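Beta-glucuronidase (uncultured Clostridium sp., PDB 6U7J) hydrolyses beta-glucuronides as a glycoside hydrolase family 2 beta-glucuronidase, probably acting on estrogen glucuronides in the gut. Local coordinates at residues B[577-581]-B[582-586]. Sequence-based numbering, arbitrary orientation.
Sequences RQPKT and AAFAI
Pro-579, Lys-580 and Thr-581 meet Ala-583 and Phe-584 in a local contact at the N-terminal start of helix 581-592, the last helix of the TIM-barrel domain. Two i to i+3 backbone bonds close the turn that leads into the helix: Ala-583 N to Lys-580 O at 3.1 Å, N-H...O angle 140°, and Phe-584 N to Thr-581 O at 3.0 Å. The next carbonyl, Ala-582 O, accepts from Ile-586 N at 2.9 Å, an alpha-helical i to i+4 spacing. Beside this polar frame, Pro-579 CB lies 3.5 Å from Ala-583 CB, and Pro-579 CG reaches Phe-584 CE2 at 3.7 Å, obliquely to the ring. Phe-584 holds CG anti to its carbonyl carbon (chi1 -71°), which turns the ring back toward the proline; Thr-581 O sits at the ring's edge, 3.8 Å from Phe-584 CD2. Trp-331 of helix 319-332 meets the ring edge-to-face, while Leu-518 of a second subunit packs on Pro-579. Lys-580 sends NZ elsewhere, to Asp-555 and the carbonyls of Thr-511 and Gly-571. The chemistry therefore divides: backbone bonds close the first turn, while apolar contacts pack the preceding proline against it.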
# COMPACT_ATOMS: atom_id res chain seq x y z
N ARG B 577 14.02 -4.64 3.27
CA ARG B 577 15.31 -4.12 2.81
C ARG B 577 15.19 -3.41 1.46
O ARG B 577 16.04 -3.57 0.58
CB ARG B 577 16.40 -5.20 2.75
CG ARG B 577 16.75 -5.96 4.07
CD ARG B 577 16.29 -5.30 5.36
NE ARG B 577 17.07 -5.73 6.53
CZ ARG B 577 16.55 -6.02 7.72
NH1 ARG B 577 15.23 -5.94 7.95
NH2 ARG B 577 17.35 -6.39 8.71
N GLN B 578 14.13 -2.61 1.29
CA GLN B 578 14.03 -1.73 0.14
C GLN B 578 13.89 -0.29 0.62
O GLN B 578 13.22 -0.03 1.63
CB GLN B 578 12.82 -2.11 -0.75
CG GLN B 578 12.81 -3.57 -1.25
CD GLN B 578 14.02 -3.92 -2.11
OE1 GLN B 578 14.77 -3.04 -2.57
NE2 GLN B 578 14.24 -5.22 -2.31
N PRO B 579 14.50 0.67 -0.09
CA PRO B 579 14.55 2.06 0.40
C PRO B 579 13.24 2.82 0.22
O PRO B 579 12.56 2.68 -0.80
CB PRO B 579 15.64 2.68 -0.48
CG PRO B 579 15.44 1.97 -1.80
CD PRO B 579 15.16 0.53 -1.40
N LYS B 580 12.92 3.67 1.20
CA LYS B 580 11.95 4.74 1.00
C LYS B 580 12.66 5.95 0.40
O LYS B 580 13.89 5.94 0.24
CB LYS B 580 11.26 5.07 2.33
CG LYS B 580 10.96 3.81 3.20
CD LYS B 580 10.24 4.13 4.52
CE LYS B 580 10.13 2.88 5.40
NZ LYS B 580 9.60 3.16 6.77
N THR B 581 11.91 7.02 0.09
CA THR B 581 12.51 8.15 -0.65
C THR B 581 13.69 8.77 0.09
O THR B 581 14.71 9.10 -0.53
CB THR B 581 11.47 9.24 -0.94
OG1 THR B 581 10.94 9.74 0.29
CG2 THR B 581 10.35 8.72 -1.79
N ALA B 582 13.58 8.95 1.41
CA ALA B 582 14.64 9.62 2.14
C ALA B 582 15.99 8.91 1.99
O ALA B 582 17.04 9.57 2.05
CB ALA B 582 14.27 9.74 3.62
N ALA B 583 15.99 7.60 1.77
CA ALA B 583 17.25 6.88 1.62
C ALA B 583 18.12 7.51 0.53
O ALA B 583 19.34 7.58 0.67
CB ALA B 583 17.01 5.41 1.30
N PHE B 584 17.49 7.98 -0.55
CA PHE B 584 18.25 8.49 -1.68
C PHE B 584 18.86 9.85 -1.36
O PHE B 584 19.98 10.15 -1.78
CB PHE B 584 17.35 8.56 -2.92
CG PHE B 584 17.00 7.21 -3.46
CD1 PHE B 584 17.87 6.56 -4.34
CD2 PHE B 584 15.85 6.56 -3.06
CE1 PHE B 584 17.57 5.29 -4.82
CE2 PHE B 584 15.55 5.29 -3.52
CZ PHE B 584 16.42 4.65 -4.40
N ALA B 585 18.14 10.68 -0.59
CA ALA B 585 18.70 11.95 -0.16
C ALA B 585 19.82 11.73 0.85
O ALA B 585 20.87 12.38 0.77
CB ALA B 585 17.61 12.84 0.44
N ILE B 586 19.62 10.81 1.80
CA ILE B 586 20.67 10.50 2.77
C ILE B 586 21.93 10.05 2.05
O ILE B 586 23.04 10.49 2.37
CB ILE B 586 20.20 9.44 3.78
CG1 ILE B 586 19.10 10.00 4.69
CG2 ILE B 586 21.36 8.91 4.62
CD1 ILE B 586 18.12 8.91 5.18